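Local coordinates for protein ribonuclease VapC (Caulobacter crescentus, PDB 5K8J) that probably acts as the magnesium-dependent RNA-cleaving toxin of a toxin-antitoxin pair, and is held here in complex with its VapB partner, at residues A107-F112 with L123-W128; Q101-R106 with R118-L123. All blocks are in the same frame, centred on the assembly; numbering follows the deposited sequence.

Interaction 1 of 2, residues A107-F112 with L123-W128; sequences ATFVTF and LSLLAW
In the conformer described, of two deposited, the Trp128 indole receives Val110 CG1 over one face, at 3.5 Å from the centroid of the six-membered ring and 14° off the ring normal, a CH-pi contact; Phe112 CE1 comes to its edge. Two phenylalanine rings are met in their own plane: Phe112 by Trp128 C, and Phe109 by Leu125 CD2, which lies 3.8 Å from Phe109 CD1. These groups lie along and just beyond the last two strands of the parallel PIN-domain sheet, 108-111 and 125-127, whose N-to-C directions are parallel, diverging by 21°. Four backbone bonds fix the register. Phe109 N donates to Ser124 O at a nearly straight 178°, Leu126 N to Phe109 O, Thr111 N to Leu126 O, and Trp128 N closes the series on Thr111 O. Phe109, Thr111 and Leu125 share one sheet face, where Leu125 CD2 also touches Thr111 CG2 at 3.7 Å. Thr111 OG1, anti to its backbone N, is thereby turned to Asp6 OD2, its hydrogen-bond partner and part of a predicted magnesium site. On the other face, Val110 keeps company with Leu126 and Thr108, whose CG2 reaches Leu126 CG at 3.8 Å. Beyond the paired strands, one water bridges the two segments, donating to Ala107 O at 2.8 Å and accepting from Ser124 N at 2.9 Å.

Interaction 2 of 2, residues Q101-R106 with R118-L123; sequences QALAHR and RDIPGL
A Schellman motif ends helix 93-104 beside the loop that leads into the last strand of the PIN domain, and Leu103, in the final turn of the helix, makes most of the contact between them. Its CG is anti to the carbonyl carbon (chi1 -72°), and the two methyls beyond it divide the work. CD1 meets Ile120 CG2 at 3.8 Å, the two side chains crossing obliquely. CD2 lies against the loop backbone, 3.6 Å from Gly122 O. Leu123 approaches Leu103 at about a right angle, with its CD1 4.1 Å from Leu103 CG, and the same methyl touches Ala102 CB at 4.2 Å. No hydrogen bond spans the two segments; side-chain packing carries the join. The loop's shape comes from a type II turn, Ile120 to Leu123, in which Gly122 has a positive phi of 89°; a CB there would collide with the carbonyl O of Pro121, which accounts for the glycine. Gln64 of a VapB chain accepts a hydrogen bond from Gly122 N, and His105 bonds to Ser42 and Thr47 of that chain, placing both segments at the antitoxin interface. Leu103 O accepts from Arg106 N and, at 3.1 Å, from Arg106 NH1, which come from opposite faces of its plane. Together with the probable bond from Ala107 N to Ala102 O, this makes Arg106, with positive phi, the C-prime residue of a Schellman helix ending.

How the interactions relate
Interactions 1 and 2 are centred 9 Å apart and interlock along the chain, since their segments alternate: helix 93-104 runs into strand 108-111, and the loop 118-123 into strand 125-127. Two features join them directly. Leu123 belongs to both, its CD1 reaching Phe109 CB at 4.0 Å in interaction 1 as well as the helix end in interaction 2. Ala107 N probably hydrogen-bonds to Ala102 O at 2.9 Å, tying the start of the strand segment to the helix. Interaction 1 adjoins the predicted magnesium site through Thr111, whose side chain is about 3 Å from that of Asp6; interaction 2 is only near it, the side chain of Ile120 lying about 6 Å from that of Asp95.

Interaction 1 of 2, residues A107-F112 with L123-W128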
# COMPACT_ATOMS: atom_id res chain seq x y z
N ALA B 107 0.28 2.04 18.67
CA ALA B 107 0.24 2.86 19.88
C ALA B 107 -1.03 2.57 20.67
O ALA B 107 -2.07 2.22 20.10
CB ALA B 107 0.28 4.34 19.52
N THR B 108 -0.95 2.74 21.99
CA THR B 108 -2.11 2.61 22.85
C THR B 108 -2.92 3.89 22.86
O THR B 108 -2.36 4.99 22.91
CB THR B 108 -1.65 2.23 24.25
OG1 THR B 108 -1.04 0.93 24.20
CG2 THR B 108 -2.79 2.20 25.27
N PHE B 109 -4.23 3.74 22.74
CA PHE B 109 -5.18 4.85 22.65
C PHE B 109 -5.73 5.16 24.04
O PHE B 109 -6.28 4.28 24.72
CB PHE B 109 -6.30 4.51 21.67
CG PHE B 109 -7.25 5.63 21.41
CD1 PHE B 109 -8.51 5.60 21.93
CD2 PHE B 109 -6.86 6.73 20.67
CE1 PHE B 109 -9.38 6.64 21.70
CE2 PHE B 109 -7.75 7.77 20.44
CZ PHE B 109 -9.00 7.72 20.94
N VAL B 110 -5.59 6.42 24.47
CA VAL B 110 -5.96 6.87 25.81
C VAL B 110 -7.19 7.77 25.70
O VAL B 110 -7.16 8.78 24.98
CB VAL B 110 -4.82 7.65 26.45
CG1 VAL B 110 -5.22 8.14 27.82
CG2 VAL B 110 -3.58 6.79 26.54
N THR B 111 -8.26 7.40 26.39
CA THR B 111 -9.54 8.06 26.15
C THR B 111 -10.42 8.07 27.39
O THR B 111 -10.34 7.20 28.27
CB THR B 111 -10.30 7.40 24.98
OG1 THR B 111 -11.55 8.08 24.77
CG2 THR B 111 -10.59 5.97 25.26
N PHE B 112 -11.25 9.11 27.48
CA PHE B 112 -12.33 9.11 28.46
C PHE B 112 -13.58 8.37 27.99
O PHE B 112 -14.51 8.21 28.78
CB PHE B 112 -12.79 10.55 28.74
CG PHE B 112 -11.75 11.45 29.29
CD1 PHE B 112 -10.86 11.04 30.25
CD2 PHE B 112 -11.71 12.77 28.87
CE1 PHE B 112 -9.90 11.92 30.76
CE2 PHE B 112 -10.77 13.65 29.37
CZ PHE B 112 -9.86 13.22 30.30
N LEU B 123 -7.29 -2.84 18.78
CA LEU B 123 -6.90 -1.58 19.38
C LEU B 123 -6.52 -1.79 20.85
O LEU B 123 -7.28 -2.42 21.60
CB LEU B 123 -8.04 -0.59 19.30
CG LEU B 123 -7.78 0.81 19.86
CD1 LEU B 123 -6.80 1.58 19.01
CD2 LEU B 123 -9.07 1.56 19.97
N SER B 124 -5.35 -1.30 21.25
CA SER B 124 -4.99 -1.26 22.67
C SER B 124 -5.51 0.03 23.25
O SER B 124 -5.27 1.10 22.69
CB SER B 124 -3.48 -1.35 22.87
OG SER B 124 -3.05 -2.67 22.56
N LEU B 125 -6.25 -0.07 24.34
CA LEU B 125 -7.03 1.04 24.90
C LEU B 125 -6.75 1.20 26.39
O LEU B 125 -6.67 0.22 27.12
CB LEU B 125 -8.52 0.75 24.76
CG LEU B 125 -9.46 1.19 23.68
CD1 LEU B 125 -10.74 0.35 23.79
CD2 LEU B 125 -9.77 2.60 23.90
N LEU B 126 -6.62 2.44 26.83
CA LEU B 126 -6.57 2.76 28.25
C LEU B 126 -7.68 3.75 28.53
O LEU B 126 -7.76 4.80 27.87
CB LEU B 126 -5.23 3.38 28.66
CG LEU B 126 -4.01 2.52 28.88
CD1 LEU B 126 -2.88 3.47 29.25
CD2 LEU B 126 -4.30 1.52 29.98
N ALA B 127 -8.52 3.40 29.48
CA ALA B 127 -9.65 4.23 29.88
C ALA B 127 -9.24 5.11 31.04
O ALA B 127 -8.77 4.64 32.08
CB ALA B 127 -10.83 3.36 30.29
N TRP B 128 -9.43 6.40 30.85
CA TRP B 128 -9.20 7.36 31.91
C TRP B 128 -10.54 7.92 32.37
O TRP B 128 -10.60 8.69 33.33
CB TRP B 128 -8.29 8.48 31.39
CG TRP B 128 -6.83 8.16 31.41
CD1 TRP B 128 -6.23 6.97 31.75
CD2 TRP B 128 -5.77 9.07 31.11
NE1 TRP B 128 -4.85 7.10 31.67
CE2 TRP B 128 -4.55 8.38 31.28
CE3 TRP B 128 -5.74 10.41 30.72
CZ2 TRP B 128 -3.31 8.99 31.06
CZ3 TRP B 128 -4.52 11.01 30.50
CH2 TRP B 128 -3.32 10.31 30.67
O HOH W 1 -3.51 -0.03 19.37

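Interaction 2 of 2, residues Q101-R106 with R118-L123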
# COMPACT_ATOMS: atom_id res chain seq x y z
N GLN B 101 -5.15 5.80 13.42
CA GLN B 101 -3.77 6.25 13.47
C GLN B 101 -3.00 5.53 14.56
O GLN B 101 -1.83 5.18 14.38
CB GLN B 101 -3.74 7.74 13.73
CG GLN B 101 -4.34 8.54 12.59
CD GLN B 101 -4.35 10.00 12.92
OE1 GLN B 101 -5.23 10.46 13.61
NE2 GLN B 101 -3.38 10.76 12.40
N ALA B 102 -3.64 5.34 15.71
CA ALA B 102 -3.02 4.56 16.77
C ALA B 102 -2.70 3.15 16.31
O ALA B 102 -1.62 2.62 16.58
CB ALA B 102 -3.96 4.55 17.98
N LEU B 103 -3.64 2.50 15.63
CA LEU B 103 -3.39 1.17 15.08
C LEU B 103 -2.22 1.17 14.13
O LEU B 103 -1.34 0.30 14.21
CB LEU B 103 -4.63 0.64 14.38
CG LEU B 103 -5.78 0.25 15.32
CD1 LEU B 103 -7.13 0.26 14.62
CD2 LEU B 103 -5.53 -1.12 15.86
N ALA B 104 -2.19 2.10 13.19
CA ALA B 104 -1.10 2.13 12.21
C ALA B 104 0.25 2.32 12.86
O ALA B 104 1.26 1.81 12.36
CB ALA B 104 -1.36 3.25 11.22
N HIS B 105 0.31 3.06 13.97
CA HIS B 105 1.55 3.32 14.67
C HIS B 105 1.73 2.46 15.91
O HIS B 105 2.64 2.73 16.71
CB HIS B 105 1.65 4.81 14.99
CG HIS B 105 1.95 5.61 13.76
ND1 HIS B 105 3.23 5.91 13.35
CD2 HIS B 105 1.12 6.08 12.80
CE1 HIS B 105 3.18 6.54 12.19
NE2 HIS B 105 1.92 6.64 11.83
N ARG B 106 0.94 1.39 16.05
CA ARG B 106 1.14 0.40 17.11
C ARG B 106 1.20 1.09 18.47
O ARG B 106 2.05 0.77 19.32
CB ARG B 106 2.40 -0.43 16.86
CG ARG B 106 2.41 -1.17 15.52
CD ARG B 106 1.19 -2.03 15.32
NE ARG B 106 1.34 -3.03 14.24
CZ ARG B 106 0.97 -2.86 12.97
NH1 ARG B 106 0.42 -1.72 12.56
NH2 ARG B 106 1.15 -3.85 12.09
N ARG B 118 -15.00 0.01 21.70
CA ARG B 118 -15.05 -1.40 22.00
C ARG B 118 -15.21 -2.25 20.75
O ARG B 118 -14.92 -3.45 20.78
CB ARG B 118 -16.21 -1.66 22.97
CG ARG B 118 -16.33 -3.08 23.49
CD ARG B 118 -17.65 -3.29 24.24
NE ARG B 118 -17.88 -4.70 24.58
CZ ARG B 118 -18.11 -5.17 25.81
NH1 ARG B 118 -18.16 -4.35 26.85
NH2 ARG B 118 -18.30 -6.47 25.99
N ASP B 119 -15.68 -1.66 19.65
CA ASP B 119 -15.95 -2.39 18.42
C ASP B 119 -14.79 -2.33 17.45
O ASP B 119 -14.97 -2.69 16.28
CB ASP B 119 -17.23 -1.86 17.76
CG ASP B 119 -17.17 -0.38 17.43
OD1 ASP B 119 -16.11 0.23 17.66
OD2 ASP B 119 -18.20 0.18 16.95
N ILE B 120 -13.61 -1.89 17.87
CA ILE B 120 -12.46 -1.77 16.99
C ILE B 120 -11.48 -2.91 17.26
O ILE B 120 -10.77 -2.89 18.28
CB ILE B 120 -11.77 -0.41 17.17
CG1 ILE B 120 -12.76 0.72 16.82
CG2 ILE B 120 -10.51 -0.31 16.32
CD1 ILE B 120 -12.23 2.07 17.10
N PRO B 121 -11.42 -3.92 16.40
CA PRO B 121 -10.51 -5.04 16.68
C PRO B 121 -9.07 -4.60 16.66
O PRO B 121 -8.64 -3.84 15.79
CB PRO B 121 -10.80 -6.02 15.53
CG PRO B 121 -12.15 -5.65 15.01
CD PRO B 121 -12.23 -4.14 15.19
N GLY B 122 -8.29 -5.12 17.61
CA GLY B 122 -6.87 -4.93 17.61
C GLY B 122 -6.39 -3.70 18.33
O GLY B 122 -5.18 -3.52 18.47
N LEU B 123 -7.29 -2.84 18.78
CA LEU B 123 -6.90 -1.58 19.38
C LEU B 123 -6.52 -1.79 20.85
O LEU B 123 -7.28 -2.42 21.60
CB LEU B 123 -8.04 -0.59 19.30
CG LEU B 123 -7.78 0.81 19.86
CD1 LEU B 123 -6.80 1.58 19.01
CD2 LEU B 123 -9.07 1.56 19.97